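Local atomic coordinates of Thiol:disulfide interchange protein (Proteus mirabilis, PDB entry 4OD7), a protein that probably acts in the periplasm as a thioredoxin-fold dithiol oxidase, introducing disulfide bonds into folding proteins, among them virulence factors. Residues 35-39 against 40-44; 93-97 against 98-102; 135-138 against 139-142; 177-180 against 181-185. The protein carries 1 engineered substitution. All coordinates share one frame; numbering follows the deposited sequence.

Contact 1. Residues 35-39 against 40-44; sequences CYQFS and EVYKV
Val-44 N gives its hydrogen to Phe-38 O at 2.9 Å in an almost straight bond (175° at the hydrogen). The bond joins residues i and i+6, and Lys-43, with positive phi, is where the chain leaves the helix. Before it, Tyr-42 N reaches Gln-37 O at 3.0 Å, the i to i+5 spacing of a pi-type turn. Tyr-36 O still receives a normal helical bond from Glu-40 N (2.9 Å), with Val-41 N a weak second donor, so the helix widens just before it ends. Inside the first segment the hydroxyl of Ser-39, placed between its own N and carbonyl carbon (chi1 69°), donates a hydrogen bond to Cys-35 O, OG 3.0 Å from it; Ser-39 N takes the other face of the same carbonyl.

Packing surrounds this core. Val-44 lays CB over one face of the Phe-38 ring, 3.7 Å from its centroid, a CH-pi contact. Gln-37 folds at chi2 and puts OE1 over a face of Tyr-42, 3.4 Å from CZ, with amide and ring planes 65° apart. Glu-40 runs CB and CG past the Tyr-36 ring, CB 3.4 Å from CE1. Gln-37 and Tyr-42 also pack on an apolar side chain of the bound peptide.

In the natural enzyme Cys-35 forms the redox-active disulfide with residue 32; Ser-32 here is engineered, so the disulfide is absent, and its OG bonds to Cys-35 N. This is the active-site helix of the DsbA-type thioredoxin fold, ending in a widened turn before helix 44-51.

Contact 2. Residues 93-97 against 98-102; sequences LFKGI and QETQS
Gln-98 N bonds to Phe-94 O at 2.8 Å, a regular turn near the C-terminal end of helix 86-99, one of the helices that DsbA adds to its thioredoxin fold. The Gln-98 side chain runs beside Phe-94 in the same direction. Its NE2 sits at the ring edge, in the ring plane and 3.7 Å from Phe-94 CD1, while its hydrogens go to Phe-30 O and to the backbone O of Ser-32, the engineered position, tying the helix end to the active-site loop.

Glu-99 N takes Lys-95 O at 2.8 Å. Its extended side chain meets the lysine, whose chain stays straight until chi4 (56°) and there bends NZ to 2.8 Å from Glu-99 OE2; the salt bridge is exposed and its hydrogen bond weak. Thr-100 N joins the same Lys-95 O at 3.0 Å, from the opposite face of the carbonyl plane, a pi-type bond.

Gln-101 takes positive phi, the first residue to leave helical geometry, its CA 3.1 Å from Gly-96 O. Ser-102 N follows with a weak bond to that oxygen, and Ser-102 OG lies 3.6 Å from Gly-96 CA and 2.6 Å from Thr-100 OG1, a hydroxyl pair in which either could donate.

Contact 3. Residues 135-138 against 139-142; sequences LVSQ and QQNA
Gln-139 turns its amide back along the helix onto the carbonyl of Leu-135. With CG set beside its own backbone N (chi1 -69°) and the chain extended, NE2 comes 3.1 Å from Leu-135 O. The oxygen lies in the plane of the glutamine amide, but NE2 stands above the carbonyl plane, 64° out of it. Gln-139 N bonds to the same oxygen, also at 3.1 Å, from the opposite face, so one residue grips this acceptor twice.

Val-136 and Gln-140 meet differently. The valine's CG1 touches the amide group at an oblique crossing, 3.6 Å from Gln-140 CD, and the glutamine NE2 continues to a weak bond with Asp-64. At the next residue, Asn-141 OD1 lies 3.2 Å from Ser-137 O, but both are acceptors and make no hydrogen bond with each other. The plain helical bond from Asn-141 N holds Ser-137 O instead, at 3.0 Å.

The strongest partner of the buried Gln-139 lies outside helix 130-145: OE1 accepts from His-62 N. With NE2 on the helix's own backbone and, weakly, on Thr-74 O, both ends of the amide are satisfied, and a polar bond ties the helix to strand 58-62, an outermost strand of the sheet.

Contact 4. Residues 177-180 against 181-185; sequences KAYS and DVVNQ
Tyr-179 meets Val-183 one turn on in helix 172-187, the C-terminal helix that packs beside the sheet of the thioredoxin fold. From CB the ring leaves anti to the backbone N (chi1 -160°), which lets it reach Val-183 as well as Val-44 and Phe-38. At CG it lies against Val-44. On one side of the ring CD1 and CE1 both reach Val-183 CG2, CE1 at 3.9 Å, with the two side chains crossing at a slant; on the other, CE2 is near Phe-38, and these two rings meet edge-to-face. At the tip, OH is hydrogen-bonded to Asn-164 OD1, so the buried phenol has a partner.

The backbone beneath is regular helix. Asp-181 N bonds to Lys-177 O at 2.8 Å, Val-182 N to Ala-178 O at 3.2 Å, and Val-183 N to Tyr-179 O, also 3.2 Å. The last step, Asn-184 N to Ser-180 O, is long and weak at 3.4 Å.

Ser-180 and Asn-184 both turn to Asn-51 at the end of helix 44-51: the serine OG pairs with Asn-51 ND2, and Asn-184 ND2 gives to Asn-51 O. A water spans the two side chains, 2.8 Å from Ser-180 OG and donating to Asn-184 OD1 at 3.0 Å.

Overall arrangement
From the N terminus the four contacts follow in series; none nests within or crosses another, and each closes only a turn or two of its own helix. Contact 1 ends the active-site helix 33-41, and contact 2 ends helix 86-99 in a similar widened turn. These two touch directly, Phe-94 packing on Tyr-36, Ser-39 and Glu-40, so this inserted helix meets the active-site helix. Contact 4, in helix 172-187, meets contact 1 through Tyr-179, which packs on Val-44 and Phe-38. Contact 3 joins helix 130-145 to helix 70-83 and strand 58-62, on the opposite side of the chain's centre from contacts 1 and 4, its centre about 23 Å from that of contact 1.

Contact 1. Residues 35-39 against 40-44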
loop_
_atom_site.group_PDB
_atom_site.type_symbol
_atom_site.label_atom_id
_atom_site.label_comp_id
_atom_site.label_asym_id
_atom_site.label_seq_id
_atom_site.Cartn_x
_atom_site.Cartn_y
_atom_site.Cartn_z
ATOM N N CYS A 35 -5.163 7.110 -1.836
ATOM C CA CYS A 35 -4.571 5.841 -2.216
ATOM C C CYS A 35 -5.115 5.333 -3.538
ATOM O O CYS A 35 -4.366 4.866 -4.382
ATOM C CB CYS A 35 -4.859 4.848 -1.125
ATOM S SG CYS A 35 -3.845 5.097 0.252
ATOM N N TYR A 36 -6.407 5.516 -3.750
ATOM C CA TYR A 36 -7.002 5.115 -5.005
ATOM C C TYR A 36 -6.418 5.903 -6.141
ATOM O O TYR A 36 -5.966 5.392 -7.162
ATOM C CB TYR A 36 -8.519 5.314 -4.969
ATOM C CG TYR A 36 -9.197 4.878 -6.240
ATOM C CD1 TYR A 36 -9.244 3.547 -6.619
ATOM C CD2 TYR A 36 -9.740 5.813 -7.088
ATOM C CE1 TYR A 36 -9.830 3.170 -7.787
ATOM C CE2 TYR A 36 -10.344 5.448 -8.246
ATOM C CZ TYR A 36 -10.390 4.132 -8.593
ATOM O OH TYR A 36 -10.994 3.809 -9.783
ATOM N N GLN A 37 -6.430 7.196 -5.944
ATOM C CA GLN A 37 -5.822 8.066 -6.908
ATOM C C GLN A 37 -4.324 7.679 -7.245
ATOM O O GLN A 37 -3.944 7.605 -8.379
ATOM C CB GLN A 37 -5.865 9.442 -6.335
ATOM C CG GLN A 37 -6.881 10.433 -6.763
ATOM C CD GLN A 37 -6.609 10.890 -8.149
ATOM O OE1 GLN A 37 -5.538 10.745 -8.690
ATOM N NE2 GLN A 37 -7.566 11.431 -8.721
ATOM N N PHE A 38 -3.515 7.431 -6.224
ATOM C CA PHE A 38 -2.072 7.142 -6.325
ATOM C C PHE A 38 -1.805 5.807 -7.057
ATOM O O PHE A 38 -0.956 5.717 -7.940
ATOM C CB PHE A 38 -1.460 7.074 -4.929
ATOM C CG PHE A 38 0.061 7.230 -4.881
ATOM C CD1 PHE A 38 0.680 8.478 -4.861
ATOM C CD2 PHE A 38 0.861 6.121 -4.834
ATOM C CE1 PHE A 38 2.021 8.593 -4.780
ATOM C CE2 PHE A 38 2.254 6.234 -4.734
ATOM C CZ PHE A 38 2.819 7.450 -4.717
ATOM N N SER A 39 -2.519 4.753 -6.657
ATOM C CA SER A 39 -2.191 3.436 -7.158
ATOM C C SER A 39 -3.098 2.976 -8.306
ATOM O O SER A 39 -2.607 2.324 -9.218
ATOM C CB SER A 39 -2.271 2.443 -6.015
ATOM O OG SER A 39 -3.596 2.268 -5.585
ATOM N N GLU A 40 -4.386 3.303 -8.312
ATOM C CA GLU A 40 -5.297 2.761 -9.327
ATOM C C GLU A 40 -5.427 3.630 -10.544
ATOM O O GLU A 40 -5.634 3.125 -11.641
ATOM C CB GLU A 40 -6.686 2.488 -8.754
ATOM C CG GLU A 40 -6.803 1.425 -7.676
ATOM C CD GLU A 40 -6.557 0.067 -8.251
ATOM O OE1 GLU A 40 -7.343 -0.257 -9.150
ATOM O OE2 GLU A 40 -5.685 -0.710 -7.820
ATOM N N VAL A 41 -5.298 4.942 -10.365
ATOM C CA VAL A 41 -5.406 5.906 -11.487
ATOM C C VAL A 41 -4.016 6.258 -12.030
ATOM O O VAL A 41 -3.733 6.038 -13.202
ATOM C CB VAL A 41 -6.163 7.226 -11.059
ATOM C CG1 VAL A 41 -6.280 8.184 -12.243
ATOM C CG2 VAL A 41 -7.557 6.916 -10.455
ATOM N N TYR A 42 -3.167 6.824 -11.189
ATOM C CA TYR A 42 -1.841 7.254 -11.605
ATOM C C TYR A 42 -0.858 6.086 -11.689
ATOM O O TYR A 42 0.146 6.190 -12.386
ATOM C CB TYR A 42 -1.266 8.304 -10.642
ATOM C CG TYR A 42 -1.964 9.655 -10.621
ATOM C CD1 TYR A 42 -2.760 10.089 -11.670
ATOM C CD2 TYR A 42 -1.759 10.532 -9.559
ATOM C CE1 TYR A 42 -3.362 11.325 -11.639
ATOM C CE2 TYR A 42 -2.359 11.777 -9.521
ATOM C CZ TYR A 42 -3.151 12.180 -10.561
ATOM O OH TYR A 42 -3.731 13.437 -10.520
ATOM N N LYS A 43 -1.129 5.008 -10.949
ATOM C CA LYS A 43 -0.283 3.813 -10.957
ATOM C C LYS A 43 1.158 4.128 -10.521
ATOM O O LYS A 43 2.107 3.694 -11.143
ATOM C CB LYS A 43 -0.299 3.217 -12.366
ATOM C CG LYS A 43 -1.695 2.858 -12.875
ATOM C CD LYS A 43 -1.632 2.399 -14.293
ATOM C CE LYS A 43 -2.973 2.092 -14.900
ATOM N NZ LYS A 43 -2.781 1.207 -16.110
ATOM N N VAL A 44 1.334 4.920 -9.476
ATOM C CA VAL A 44 2.676 5.303 -9.094
ATOM C C VAL A 44 3.355 4.098 -8.458
ATOM O O VAL A 44 4.507 3.809 -8.778
ATOM C CB VAL A 44 2.684 6.510 -8.141
ATOM C CG1 VAL A 44 4.107 6.950 -7.816
ATOM C CG2 VAL A 44 1.957 7.670 -8.744
#

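Contact 2. Residues 93-97 against 98-102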
loop_
_atom_site.group_PDB
_atom_site.type_symbol
_atom_site.label_atom_id
_atom_site.label_comp_id
_atom_site.label_asym_id
_atom_site.label_seq_id
_atom_site.Cartn_x
_atom_site.Cartn_y
_atom_site.Cartn_z
ATOM N N LEU A 93 -12.107 -3.962 -4.396
ATOM C CA LEU A 93 -12.185 -3.551 -3.024
ATOM C C LEU A 93 -12.203 -2.041 -2.960
ATOM O O LEU A 93 -12.962 -1.467 -2.213
ATOM C CB LEU A 93 -11.013 -4.110 -2.256
ATOM C CG LEU A 93 -11.036 -5.630 -2.014
ATOM C CD1 LEU A 93 -9.731 -6.003 -1.451
ATOM C CD2 LEU A 93 -12.148 -6.117 -1.111
ATOM N N PHE A 94 -11.361 -1.398 -3.742
ATOM C CA PHE A 94 -11.438 0.065 -3.834
ATOM C C PHE A 94 -12.826 0.493 -4.320
ATOM O O PHE A 94 -13.457 1.338 -3.733
ATOM C CB PHE A 94 -10.389 0.634 -4.797
ATOM C CG PHE A 94 -9.058 0.905 -4.174
ATOM C CD1 PHE A 94 -8.909 1.844 -3.184
ATOM C CD2 PHE A 94 -7.937 0.228 -4.617
ATOM C CE1 PHE A 94 -7.653 2.085 -2.625
ATOM C CE2 PHE A 94 -6.685 0.468 -4.067
ATOM C CZ PHE A 94 -6.545 1.400 -3.072
ATOM N N LYS A 95 -13.299 -0.143 -5.373
ATOM C CA LYS A 95 -14.596 0.183 -5.940
ATOM C C LYS A 95 -15.722 -0.004 -4.929
ATOM O O LYS A 95 -16.566 0.874 -4.767
ATOM C CB LYS A 95 -14.835 -0.646 -7.199
ATOM C CG LYS A 95 -16.199 -0.479 -7.760
ATOM C CD LYS A 95 -16.493 -1.387 -8.907
ATOM C CE LYS A 95 -17.991 -1.321 -9.168
ATOM N NZ LYS A 95 -18.467 0.059 -9.405
ATOM N N GLY A 96 -15.722 -1.133 -4.239
ATOM C CA GLY A 96 -16.794 -1.426 -3.328
ATOM C C GLY A 96 -16.786 -0.508 -2.144
ATOM O O GLY A 96 -17.807 -0.206 -1.607
ATOM N N ILE A 97 -15.635 -0.022 -1.752
ATOM C CA ILE A 97 -15.587 0.941 -0.673
ATOM C C ILE A 97 -15.956 2.338 -1.200
ATOM O O ILE A 97 -16.822 2.984 -0.663
ATOM C CB ILE A 97 -14.192 1.025 -0.015
ATOM C CG1 ILE A 97 -13.797 -0.304 0.624
ATOM C CG2 ILE A 97 -14.162 2.177 1.001
ATOM C CD1 ILE A 97 -14.584 -0.664 1.851
ATOM N N GLN A 98 -15.303 2.777 -2.248
ATOM C CA GLN A 98 -15.368 4.166 -2.607
ATOM C C GLN A 98 -16.308 4.568 -3.703
ATOM O O GLN A 98 -16.737 5.713 -3.744
ATOM C CB GLN A 98 -13.969 4.623 -2.975
ATOM C CG GLN A 98 -13.120 4.539 -1.799
ATOM C CD GLN A 98 -11.891 5.281 -1.935
ATOM O OE1 GLN A 98 -11.905 6.418 -2.402
ATOM N NE2 GLN A 98 -10.768 4.640 -1.568
ATOM N N GLU A 99 -16.640 3.647 -4.584
ATOM C CA GLU A 99 -17.401 3.960 -5.781
ATOM C C GLU A 99 -18.869 3.637 -5.570
ATOM O O GLU A 99 -19.733 4.424 -5.915
ATOM C CB GLU A 99 -16.879 3.178 -6.953
ATOM C CG GLU A 99 -17.561 3.540 -8.235
ATOM C CD GLU A 99 -16.924 2.874 -9.411
ATOM O OE1 GLU A 99 -15.720 2.588 -9.347
ATOM O OE2 GLU A 99 -17.647 2.571 -10.377
ATOM N N THR A 100 -19.146 2.413 -5.160
ATOM C CA THR A 100 -20.513 1.967 -4.995
ATOM C C THR A 100 -20.900 1.915 -3.531
ATOM O O THR A 100 -22.066 1.949 -3.224
ATOM C CB THR A 100 -20.734 0.568 -5.648
ATOM O OG1 THR A 100 -19.774 -0.367 -5.154
ATOM C CG2 THR A 100 -20.522 0.641 -7.132
ATOM N N GLN A 101 -19.936 1.937 -2.626
ATOM C CA GLN A 101 -20.223 1.736 -1.209
ATOM C C GLN A 101 -21.145 0.545 -1.010
ATOM O O GLN A 101 -22.093 0.573 -0.240
ATOM C CB GLN A 101 -20.826 2.988 -0.589
ATOM C CG GLN A 101 -19.842 4.111 -0.465
ATOM C CD GLN A 101 -19.677 4.879 -1.739
ATOM O OE1 GLN A 101 -20.357 4.615 -2.722
ATOM N NE2 GLN A 101 -18.748 5.824 -1.742
ATOM N N SER A 102 -20.818 -0.526 -1.701
ATOM C CA SER A 102 -21.540 -1.743 -1.577
ATOM C C SER A 102 -20.969 -2.683 -0.485
ATOM O O SER A 102 -21.643 -3.637 -0.064
ATOM C CB SER A 102 -21.540 -2.441 -2.921
ATOM O OG SER A 102 -20.269 -2.380 -3.517
#

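Contact 3. Residues 135-138 against 139-142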
loop_
_atom_site.group_PDB
_atom_site.type_symbol
_atom_site.label_atom_id
_atom_site.label_comp_id
_atom_site.label_asym_id
_atom_site.label_seq_id
_atom_site.Cartn_x
_atom_site.Cartn_y
_atom_site.Cartn_z
ATOM N N LEU A 135 0.207 -12.351 8.633
ATOM C CA LEU A 135 0.219 -11.171 7.755
ATOM C C LEU A 135 -0.484 -9.977 8.400
ATOM O O LEU A 135 -0.099 -8.832 8.188
ATOM C CB LEU A 135 -0.468 -11.462 6.410
ATOM C CG LEU A 135 0.313 -12.339 5.457
ATOM C CD1 LEU A 135 -0.592 -12.832 4.369
ATOM C CD2 LEU A 135 1.474 -11.615 4.847
ATOM N N VAL A 136 -1.546 -10.226 9.149
ATOM C CA VAL A 136 -2.251 -9.127 9.796
ATOM C C VAL A 136 -1.305 -8.493 10.827
ATOM O O VAL A 136 -1.188 -7.262 10.896
ATOM C CB VAL A 136 -3.611 -9.605 10.435
ATOM C CG1 VAL A 136 -4.088 -8.652 11.594
ATOM C CG2 VAL A 136 -4.675 -9.905 9.291
ATOM N N SER A 137 -0.651 -9.338 11.628
ATOM C CA SER A 137 0.300 -8.893 12.643
ATOM C C SER A 137 1.417 -8.134 11.989
ATOM O O SER A 137 1.832 -7.099 12.479
ATOM C CB SER A 137 0.805 -10.062 13.447
ATOM O OG SER A 137 -0.292 -10.667 14.068
ATOM N N GLN A 138 1.896 -8.648 10.861
ATOM C CA GLN A 138 2.987 -8.020 10.124
ATOM C C GLN A 138 2.662 -6.586 9.720
ATOM O O GLN A 138 3.523 -5.717 9.790
ATOM C CB GLN A 138 3.294 -8.789 8.860
ATOM C CG GLN A 138 4.535 -8.240 8.183
ATOM C CD GLN A 138 5.140 -9.219 7.204
ATOM O OE1 GLN A 138 6.113 -9.886 7.511
ATOM N NE2 GLN A 138 4.564 -9.293 6.002
ATOM N N GLN A 139 1.439 -6.389 9.242
ATOM C CA GLN A 139 0.951 -5.076 8.802
ATOM C C GLN A 139 0.812 -4.080 9.946
ATOM O O GLN A 139 1.313 -2.951 9.897
ATOM C CB GLN A 139 -0.375 -5.262 8.106
ATOM C CG GLN A 139 -0.217 -5.960 6.796
ATOM C CD GLN A 139 -1.530 -6.195 6.093
ATOM O OE1 GLN A 139 -2.020 -5.334 5.355
ATOM N NE2 GLN A 139 -2.105 -7.376 6.301
ATOM N N GLN A 140 0.138 -4.542 10.991
ATOM C CA GLN A 140 -0.178 -3.734 12.133
ATOM C C GLN A 140 1.085 -3.269 12.827
ATOM O O GLN A 140 1.153 -2.146 13.251
ATOM C CB GLN A 140 -1.024 -4.537 13.100
ATOM C CG GLN A 140 -2.413 -4.924 12.600
ATOM C CD GLN A 140 -3.099 -5.876 13.583
ATOM O OE1 GLN A 140 -2.437 -6.730 14.202
ATOM N NE2 GLN A 140 -4.420 -5.745 13.735
ATOM N N ASN A 141 2.078 -4.151 12.939
ATOM C CA ASN A 141 3.378 -3.819 13.536
ATOM C C ASN A 141 4.181 -2.904 12.690
ATOM O O ASN A 141 4.933 -2.108 13.217
ATOM C CB ASN A 141 4.235 -5.053 13.749
ATOM C CG ASN A 141 3.738 -5.946 14.829
ATOM O OD1 ASN A 141 4.024 -7.129 14.802
ATOM N ND2 ASN A 141 3.025 -5.402 15.803
ATOM N N ALA A 142 4.049 -3.048 11.368
ATOM C CA ALA A 142 4.752 -2.165 10.434
ATOM C C ALA A 142 4.251 -0.757 10.503
ATOM O O ALA A 142 5.032 0.167 10.493
ATOM C CB ALA A 142 4.607 -2.676 8.974
#

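Contact 4. Residues 177-180 against 181-185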
loop_
_atom_site.group_PDB
_atom_site.type_symbol
_atom_site.label_atom_id
_atom_site.label_comp_id
_atom_site.label_asym_id
_atom_site.label_seq_id
_atom_site.Cartn_x
_atom_site.Cartn_y
_atom_site.Cartn_z
ATOM N N LYS A 177 6.826 8.425 -13.051
ATOM C CA LYS A 177 8.154 8.150 -13.540
ATOM C C LYS A 177 9.140 8.873 -12.662
ATOM O O LYS A 177 10.218 8.369 -12.350
ATOM C CB LYS A 177 8.264 8.561 -14.985
ATOM C CG LYS A 177 7.589 7.563 -15.891
ATOM C CD LYS A 177 7.737 7.932 -17.355
ATOM C CE LYS A 177 7.113 9.304 -17.613
ATOM N NZ LYS A 177 7.069 9.680 -19.041
ATOM N N ALA A 178 8.778 10.090 -12.315
ATOM C CA ALA A 178 9.610 10.904 -11.464
ATOM C C ALA A 178 9.692 10.281 -10.097
ATOM O O ALA A 178 10.696 10.393 -9.444
ATOM C CB ALA A 178 9.058 12.303 -11.365
ATOM N N TYR A 179 8.590 9.709 -9.631
ATOM C CA TYR A 179 8.535 9.050 -8.329
ATOM C C TYR A 179 9.442 7.844 -8.342
ATOM O O TYR A 179 10.251 7.643 -7.434
ATOM C CB TYR A 179 7.118 8.604 -7.966
ATOM C CG TYR A 179 6.920 8.355 -6.466
ATOM C CD1 TYR A 179 7.298 7.155 -5.869
ATOM C CD2 TYR A 179 6.327 9.321 -5.657
ATOM C CE1 TYR A 179 7.124 6.942 -4.510
ATOM C CE2 TYR A 179 6.146 9.119 -4.313
ATOM C CZ TYR A 179 6.540 7.925 -3.738
ATOM O OH TYR A 179 6.349 7.742 -2.378
ATOM N N SER A 180 9.290 7.053 -9.403
ATOM C CA SER A 180 10.090 5.848 -9.626
ATOM C C SER A 180 11.567 6.182 -9.746
ATOM O O SER A 180 12.410 5.395 -9.356
ATOM C CB SER A 180 9.638 5.138 -10.894
ATOM O OG SER A 180 10.598 4.177 -11.261
ATOM N N ASP A 181 11.861 7.345 -10.320
ATOM C CA ASP A 181 13.223 7.842 -10.441
ATOM C C ASP A 181 13.852 8.076 -9.057
ATOM O O ASP A 181 14.957 7.635 -8.797
ATOM C CB ASP A 181 13.187 9.128 -11.249
ATOM C CG ASP A 181 14.458 9.412 -12.003
ATOM O OD1 ASP A 181 15.278 8.488 -12.226
ATOM O OD2 ASP A 181 14.607 10.593 -12.401
ATOM N N VAL A 182 13.150 8.792 -8.176
ATOM C CA VAL A 182 13.636 9.084 -6.807
ATOM C C VAL A 182 13.883 7.829 -5.953
ATOM O O VAL A 182 14.841 7.775 -5.198
ATOM C CB VAL A 182 12.675 10.039 -6.067
ATOM C CG1 VAL A 182 13.113 10.292 -4.642
ATOM C CG2 VAL A 182 12.623 11.345 -6.804
ATOM N N VAL A 183 12.973 6.857 -6.026
ATOM C CA VAL A 183 13.075 5.623 -5.240
ATOM C C VAL A 183 14.348 4.858 -5.532
ATOM O O VAL A 183 15.055 4.456 -4.613
ATOM C CB VAL A 183 11.886 4.707 -5.477
ATOM C CG1 VAL A 183 12.100 3.345 -4.806
ATOM C CG2 VAL A 183 10.649 5.378 -4.951
ATOM N N ASN A 184 14.623 4.674 -6.816
ATOM C CA ASN A 184 15.783 3.920 -7.272
ATOM C C ASN A 184 17.085 4.611 -6.833
ATOM O O ASN A 184 18.106 3.953 -6.607
ATOM C CB ASN A 184 15.769 3.809 -8.800
ATOM C CG ASN A 184 14.733 2.861 -9.320
ATOM O OD1 ASN A 184 14.075 2.158 -8.571
ATOM N ND2 ASN A 184 14.562 2.858 -10.622
ATOM N N GLN A 185 17.032 5.935 -6.663
ATOM C CA GLN A 185 18.189 6.680 -6.190
ATOM C C GLN A 185 18.365 6.460 -4.704
ATOM O O GLN A 185 19.481 6.344 -4.222
ATOM C CB GLN A 185 18.049 8.181 -6.501
HETATM O O HOH W 1 11.115 2.329 -9.199
#